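Local coordinates for protein alkaline serine protease (PDB 1Y9Z) that probably hydrolyses peptide bonds as a cold-adapted subtilisin-like serine protease, using a nucleophilic serine in its alpha/beta domain, at residues A[96-99]-A[103-106]; A[31-36]-A[41-46]. All blocks are in the same frame, centred on the assembly; numbering follows the deposited sequence.

Contact 1 (A[96-99]-A[103-106]); sequences VKVF and GWGY. With PMS (phenylmethanesulfonic acid), chain H.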
ATOM      1  N   VAL A  96      -0.358 -19.079   1.433  1.00  9.38           N
ATOM      2  CA  VAL A  96      -0.211 -19.954   0.277  1.00 10.23           C
ATOM      3  C   VAL A  96       0.683 -19.150  -0.660  1.00  9.47           C
ATOM      4  O   VAL A  96       0.284 -18.104  -1.180  1.00 10.73           O
ATOM      5  CB  VAL A  96      -1.555 -20.267  -0.411  1.00  9.15           C
ATOM      6  CG1 VAL A  96      -1.307 -21.082  -1.679  1.00 10.89           C
ATOM      7  CG2 VAL A  96      -2.452 -21.061   0.534  1.00 10.42           C
ATOM      8  N   LYS A  97       1.909 -19.629  -0.840  1.00  9.89           N
ATOM      9  CA  LYS A  97       2.901 -18.960  -1.674  1.00  9.73           C
ATOM     10  C   LYS A  97       2.837 -19.440  -3.122  1.00  9.22           C
ATOM     11  O   LYS A  97       3.226 -20.569  -3.427  1.00 11.50           O
ATOM     12  CB  LYS A  97       4.296 -19.218  -1.092  1.00  9.71           C
ATOM     13  CG  LYS A  97       5.437 -18.517  -1.805  1.00  9.36           C
ATOM     14  CD  LYS A  97       6.761 -18.919  -1.173  1.00 10.83           C
ATOM     15  CE  LYS A  97       7.954 -18.367  -1.925  1.00 11.33           C
ATOM     16  NZ  LYS A  97       9.225 -18.918  -1.368  1.00 13.16           N
ATOM     17  N   VAL A  98       2.349 -18.576  -4.009  1.00 10.11           N
ATOM     18  CA  VAL A  98       2.236 -18.924  -5.421  1.00 10.52           C
ATOM     19  C   VAL A  98       3.312 -18.262  -6.279  1.00 10.64           C
ATOM     20  O   VAL A  98       3.510 -18.643  -7.432  1.00 11.80           O
ATOM     21  CB  VAL A  98       0.844 -18.539  -5.990  1.00 10.10           C
ATOM     22  CG1 VAL A  98      -0.245 -19.317  -5.264  1.00 11.70           C
ATOM     23  CG2 VAL A  98       0.616 -17.038  -5.853  1.00 10.97           C
ATOM     24  N   PHE A  99       4.010 -17.278  -5.717  1.00  9.26           N
ATOM     25  CA  PHE A  99       5.057 -16.573  -6.451  1.00 10.38           C
ATOM     26  C   PHE A  99       6.465 -16.763  -5.913  1.00 11.46           C
ATOM     27  O   PHE A  99       6.691 -16.745  -4.700  1.00 11.78           O
ATOM     28  CB  PHE A  99       4.804 -15.060  -6.466  1.00 10.88           C
ATOM     29  CG  PHE A  99       3.549 -14.645  -7.170  1.00 12.90           C
ATOM     30  CD1 PHE A  99       2.482 -14.121  -6.451  1.00 14.64           C
ATOM     31  CD2 PHE A  99       3.442 -14.747  -8.552  1.00 15.33           C
ATOM     32  CE1 PHE A  99       1.322 -13.699  -7.100  1.00 15.35           C
ATOM     33  CE2 PHE A  99       2.288 -14.329  -9.210  1.00 15.43           C
ATOM     34  CZ  PHE A  99       1.227 -13.804  -8.481  1.00 16.20           C
ATOM     35  N   GLY A 103       8.637 -15.308 -10.596  1.00 18.42           N
ATOM     36  CA  GLY A 103       7.245 -15.164 -10.995  1.00 17.22           C
ATOM     37  C   GLY A 103       6.389 -16.306 -10.479  1.00 16.00           C
ATOM     38  O   GLY A 103       6.765 -16.977  -9.521  1.00 15.89           O
ATOM     39  N   TRP A 104       5.237 -16.533 -11.105  1.00 15.01           N
ATOM     40  CA  TRP A 104       4.355 -17.614 -10.676  1.00 15.75           C
ATOM     41  C   TRP A 104       5.089 -18.950 -10.741  1.00 16.08           C
ATOM     42  O   TRP A 104       5.585 -19.349 -11.796  1.00 17.36           O
ATOM     43  CB  TRP A 104       3.098 -17.661 -11.554  1.00 15.37           C
ATOM     44  CG  TRP A 104       2.113 -18.731 -11.159  1.00 15.01           C
ATOM     45  CD1 TRP A 104       2.179 -20.064 -11.461  1.00 15.70           C
ATOM     46  CD2 TRP A 104       0.921 -18.557 -10.380  1.00 14.71           C
ATOM     47  NE1 TRP A 104       1.103 -20.728 -10.921  1.00 15.85           N
ATOM     48  CE2 TRP A 104       0.315 -19.828 -10.253  1.00 15.58           C
ATOM     49  CE3 TRP A 104       0.305 -17.451  -9.777  1.00 14.16           C
ATOM     50  CZ2 TRP A 104      -0.878 -20.024  -9.548  1.00 15.11           C
ATOM     51  CZ3 TRP A 104      -0.883 -17.646  -9.074  1.00 14.11           C
ATOM     52  CH2 TRP A 104      -1.461 -18.924  -8.968  1.00 15.01           C
ATOM     53  N   GLY A 105       5.157 -19.636  -9.603  1.00 15.37           N
ATOM     54  CA  GLY A 105       5.839 -20.916  -9.547  1.00 14.49           C
ATOM     55  C   GLY A 105       5.003 -22.029  -8.947  1.00 14.48           C
ATOM     56  O   GLY A 105       5.471 -23.159  -8.818  1.00 15.07           O
ATOM     57  N   TYR A 106       3.765 -21.712  -8.576  1.00 13.61           N
ATOM     58  CA  TYR A 106       2.863 -22.696  -7.987  1.00 13.35           C
ATOM     59  C   TYR A 106       2.738 -23.887  -8.936  1.00 13.62           C
ATOM     60  O   TYR A 106       2.636 -23.708 -10.149  1.00 14.93           O
ATOM     61  CB  TYR A 106       1.490 -22.060  -7.755  1.00 13.33           C
ATOM     62  CG  TYR A 106       0.705 -22.653  -6.606  1.00 12.17           C
ATOM     63  CD1 TYR A 106       1.225 -22.657  -5.311  1.00 12.26           C
ATOM     64  CD2 TYR A 106      -0.576 -23.167  -6.803  1.00 12.73           C
ATOM     65  CE1 TYR A 106       0.486 -23.153  -4.238  1.00 12.82           C
ATOM     66  CE2 TYR A 106      -1.325 -23.668  -5.738  1.00 12.07           C
ATOM     67  CZ  TYR A 106      -0.787 -23.657  -4.459  1.00 12.56           C
ATOM     68  OH  TYR A 106      -1.524 -24.150  -3.407  1.00 13.01           O
TER
HETATM   69  C   PMS H 601       0.105  -6.354  -8.519  1.00 26.89           C
HETATM   70  S   PMS H 601      -1.436  -6.013  -7.633  1.00 23.22           S
HETATM   71  C1  PMS H 601       0.271  -7.838  -8.932  1.00 29.13           C
HETATM   72  C2  PMS H 601      -0.225  -8.243 -10.224  1.00 30.04           C
HETATM   73  C3  PMS H 601      -0.090  -9.604 -10.645  1.00 30.45           C
HETATM   74  C4  PMS H 601       0.552 -10.532  -9.735  1.00 31.23           C
HETATM   75  C5  PMS H 601       1.041 -10.140  -8.465  1.00 29.68           C
HETATM   76  C6  PMS H 601       0.929  -8.792  -8.001  1.00 30.20           C
HETATM   77  O2S PMS H 601      -2.473  -6.860  -8.214  1.00 25.77           O
HETATM   78  O1S PMS H 601      -1.788  -4.621  -7.784  1.00 25.19           O
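Phe99 and Trp104 pair across a short beta hairpin at the edge of the subtilisin-like sheet, as an antiparallel non-hydrogen-bonded pair with side chains on the same face. Their rings make a T-shaped stack: the indole turns its edge to the face of the phenyl, planes at 88° and centroids 5.6 Å apart. The Phe99 ring also brings CZ to 3.6 Å from C4 of the bound phenylmethanesulfonic acid, so a flat apolar residue suits this pocket wall. Val98 fills the angle between two aromatics. Its CB lies over the six-membered ring of Trp104, while CG1, anti to the carbonyl carbon (chi1 -62°), sits over the face of Tyr106, 3.9 Å from the ring centroid. Val96 CG1 meets the far end of Tyr106 obliquely, near OH and CE1, and the hydroxyl makes a weak hydrogen bond to Thr116 of helix 110-119. Replacing Tyr106 by an alanine is likely to take the ring face from Val98 CG1 and leave Thr116 without this partner. The two arms are joined at one carbonyl: Val98 O accepts from Gly105 N at 2.9 Å, nearly straight at 166°, and from Tyr106 N in a longer, more bent bond of 3.3 Å, both from the same face of its plane.

Contact 2 (A[31-36]-A[41-46]); sequences SGYDRS and NANNVT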
ATOM      1  N   SER A  31       3.309 -13.926  -2.531  1.00  9.43           N
ATOM      2  CA  SER A  31       4.696 -14.380  -2.659  1.00  9.79           C
ATOM      3  C   SER A  31       5.367 -14.872  -1.381  1.00 10.36           C
ATOM      4  O   SER A  31       6.593 -14.858  -1.279  1.00 11.09           O
ATOM      5  CB  SER A  31       5.557 -13.269  -3.269  1.00  9.89           C
ATOM      6  OG  SER A  31       5.820 -12.234  -2.332  1.00 10.83           O
ATOM      7  N   GLY A  32       4.586 -15.312  -0.405  1.00  9.82           N
ATOM      8  CA  GLY A  32       5.210 -15.791   0.812  1.00 10.41           C
ATOM      9  C   GLY A  32       5.161 -14.783   1.940  1.00  9.30           C
ATOM     10  O   GLY A  32       4.744 -13.640   1.761  1.00 10.10           O
ATOM     11  N   TYR A  33       5.654 -15.210   3.095  1.00  9.64           N
ATOM     12  CA  TYR A  33       5.614 -14.421   4.322  1.00 10.02           C
ATOM     13  C   TYR A  33       6.949 -14.540   5.061  1.00 10.12           C
ATOM     14  O   TYR A  33       7.333 -15.639   5.448  1.00 10.62           O
ATOM     15  CB  TYR A  33       4.477 -15.013   5.161  1.00 10.35           C
ATOM     16  CG  TYR A  33       4.173 -14.386   6.498  1.00  9.79           C
ATOM     17  CD1 TYR A  33       3.075 -13.541   6.651  1.00  9.70           C
ATOM     18  CD2 TYR A  33       4.906 -14.724   7.635  1.00  9.99           C
ATOM     19  CE1 TYR A  33       2.705 -13.060   7.899  1.00  9.59           C
ATOM     20  CE2 TYR A  33       4.545 -14.246   8.892  1.00  9.78           C
ATOM     21  CZ  TYR A  33       3.442 -13.420   9.016  1.00 10.37           C
ATOM     22  OH  TYR A  33       3.044 -12.982  10.257  1.00  9.94           O
ATOM     23  N   ASP A  34       7.659 -13.428   5.260  1.00  9.14           N
ATOM     24  CA  ASP A  34       8.941 -13.503   5.965  1.00 10.25           C
ATOM     25  C   ASP A  34       8.697 -13.654   7.462  1.00 10.57           C
ATOM     26  O   ASP A  34       8.606 -12.671   8.200  1.00  9.55           O
ATOM     27  CB  ASP A  34       9.794 -12.258   5.703  1.00 10.87           C
ATOM     28  CG  ASP A  34      11.192 -12.385   6.285  1.00 11.67           C
ATOM     29  OD1 ASP A  34      12.014 -11.464   6.098  1.00 12.58           O
ATOM     30  OD2 ASP A  34      11.467 -13.418   6.932  1.00 12.77           O
ATOM     31  N   ARG A  35       8.612 -14.900   7.908  1.00 10.92           N
ATOM     32  CA  ARG A  35       8.352 -15.186   9.309  1.00 12.49           C
ATOM     33  C   ARG A  35       9.488 -14.772  10.239  1.00 13.03           C
ATOM     34  O   ARG A  35       9.306 -14.715  11.453  1.00 13.89           O
ATOM     35  CB  ARG A  35       8.043 -16.675   9.480  1.00 13.26           C
ATOM     36  CG  ARG A  35       7.450 -17.034  10.830  1.00 17.71           C
ATOM     37  CD  ARG A  35       7.001 -18.484  10.857  1.00 19.17           C
ATOM     38  NE  ARG A  35       8.099 -19.402  10.571  1.00 21.81           N
ATOM     39  CZ  ARG A  35       7.976 -20.725  10.535  1.00 22.76           C
ATOM     40  NH1 ARG A  35       9.030 -21.482  10.268  1.00 23.36           N
ATOM     41  NH2 ARG A  35       6.797 -21.291  10.763  1.00 23.58           N
ATOM     42  N   SER A  36      10.656 -14.471   9.678  1.00 11.73           N
ATOM     43  CA  SER A  36      11.793 -14.067  10.502  1.00 12.80           C
ATOM     44  C   SER A  36      11.699 -12.596  10.902  1.00 12.67           C
ATOM     45  O   SER A  36      12.447 -12.130  11.765  1.00 13.95           O
ATOM     46  CB  SER A  36      13.108 -14.300   9.752  1.00 12.87           C
ATOM     47  OG  SER A  36      13.329 -13.293   8.778  1.00 15.50           O
ATOM     48  N   ASN A  41       6.833 -12.375  12.912  1.00 11.17           N
ATOM     49  CA  ASN A  41       7.193 -13.653  13.510  1.00 11.93           C
ATOM     50  C   ASN A  41       6.171 -14.263  14.465  1.00 12.39           C
ATOM     51  O   ASN A  41       5.826 -15.438  14.342  1.00 13.58           O
ATOM     52  CB  ASN A  41       8.528 -13.511  14.247  1.00 13.27           C
ATOM     53  CG  ASN A  41       9.036 -14.828  14.790  1.00 15.65           C
ATOM     54  OD1 ASN A  41       9.537 -15.668  14.044  1.00 18.84           O
ATOM     55  ND2 ASN A  41       8.901 -15.021  16.096  1.00 16.89           N
ATOM     56  N   ALA A  42       5.684 -13.460  15.406  1.00 11.98           N
ATOM     57  CA  ALA A  42       4.753 -13.944  16.422  1.00 12.11           C
ATOM     58  C   ALA A  42       3.259 -13.906  16.121  1.00 12.47           C
ATOM     59  O   ALA A  42       2.439 -13.899  17.042  1.00 13.51           O
ATOM     60  CB  ALA A  42       5.030 -13.227  17.739  1.00 13.22           C
ATOM     61  N   ASN A  43       2.891 -13.880  14.846  1.00 11.90           N
ATOM     62  CA  ASN A  43       1.476 -13.896  14.497  1.00 11.23           C
ATOM     63  C   ASN A  43       1.000 -15.346  14.527  1.00  9.55           C
ATOM     64  O   ASN A  43       1.812 -16.272  14.528  1.00  9.92           O
ATOM     65  CB  ASN A  43       1.243 -13.333  13.091  1.00 10.23           C
ATOM     66  CG  ASN A  43       0.974 -11.844  13.094  1.00 11.51           C
ATOM     67  OD1 ASN A  43       0.274 -11.335  13.967  1.00 13.95           O
ATOM     68  ND2 ASN A  43       1.510 -11.138  12.104  1.00 10.50           N
ATOM     69  N   ASN A  44      -0.314 -15.537  14.576  1.00 10.23           N
ATOM     70  CA  ASN A  44      -0.886 -16.880  14.560  1.00 10.64           C
ATOM     71  C   ASN A  44      -0.952 -17.228  13.084  1.00 10.38           C
ATOM     72  O   ASN A  44      -2.026 -17.272  12.477  1.00 11.60           O
ATOM     73  CB  ASN A  44      -2.286 -16.879  15.168  1.00 11.42           C
ATOM     74  CG  ASN A  44      -2.305 -16.282  16.552  1.00 14.15           C
ATOM     75  OD1 ASN A  44      -1.361 -16.456  17.322  1.00 16.91           O
ATOM     76  ND2 ASN A  44      -3.381 -15.580  16.882  1.00 15.17           N
ATOM     77  N   VAL A  45       0.222 -17.472  12.517  1.00 11.18           N
ATOM     78  CA  VAL A  45       0.345 -17.753  11.101  1.00 11.01           C
ATOM     79  C   VAL A  45       0.792 -19.170  10.779  1.00 11.22           C
ATOM     80  O   VAL A  45       1.690 -19.721  11.418  1.00 13.62           O
ATOM     81  CB  VAL A  45       1.327 -16.739  10.453  1.00 10.84           C
ATOM     82  CG1 VAL A  45       2.706 -16.853  11.095  1.00 10.60           C
ATOM     83  CG2 VAL A  45       1.407 -16.969   8.952  1.00 11.98           C
ATOM     84  N   THR A  46       0.138 -19.755   9.782  1.00 11.25           N
ATOM     85  CA  THR A  46       0.453 -21.097   9.317  1.00 10.95           C
ATOM     86  C   THR A  46       0.461 -21.022   7.799  1.00 10.52           C
ATOM     87  O   THR A  46       0.148 -19.978   7.228  1.00 10.34           O
ATOM     88  CB  THR A  46      -0.610 -22.120   9.756  1.00 10.79           C
ATOM     89  OG1 THR A  46      -1.899 -21.698   9.299  1.00 11.60           O
ATOM     90  CG2 THR A  46      -0.623 -22.257  11.272  1.00 12.23           C
TER
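Arg35 and Asn41 bring the two backbones closest, their CA atoms 4.6 Å apart, where the chain turns back after strand 25-30 to enter strand 44-47. Segment 31-36 is irregular, and no ladder joins it to 41-46; instead Asn41 CA makes a CA-H...O contact of 3.1 Å with Arg35 O. The bend is shaped by Asp34, centre of an inverse gamma turn, whose OD2 accepts from Ser36 N in an Asx turn and from Ser36 OG at 2.6 Å. A short carboxylate and a small hydroxyl two residues on suit this tight turn.

Tyr33 bridges the two segments. A chi1 of -179° swings the ring away from the backbone N and across to Val45, which comes from the opposite direction. Val45 CG2 stands over the ring centre, 4.1 Å from the centroid, and CG1 lies 3.9 Å from Tyr33 CE2, so a branched residue gives the ring two methyl contacts. At the ring edge, Asn43 ND2 donates to Tyr33 OH over 3.0 Å, with the oxygen in the amide plane. The tyrosine hydroxyl also bonds Leu40 O, and Asn43 ND2 also bonds Ala74 O, which ties these buried polar ends to the backbone.

Tyr33 packs on Ala70 of helix 65-74 and, together with Val45, on Ile95 of strand 92-100, the parallel neighbour of strand 44-47.

Contacts 1 and 2 follow one another along the chain and meet on one sheet, in which strand 92-100 pairs in parallel with both 25-30 and 44-47. Their centres are 16 Å apart, yet the segments touch: Lys97 CG packs 3.6 Å from Gly32 N, and Phe99 CB lies 3.7 Å from Ser31 CB. This junction is close to the pocket that holds phenylmethanesulfonic acid. Phe99 of contact 1 lines that pocket together with His65, while Ser31 of contact 2 packs against His65 and bonds Gly66 N. The start of the 31-36 segment, at Ser31, thus packs against two residues of the pocket, whereas the side chain of Asn43 in 41-46 is about 9 Å from a bound calcium ion.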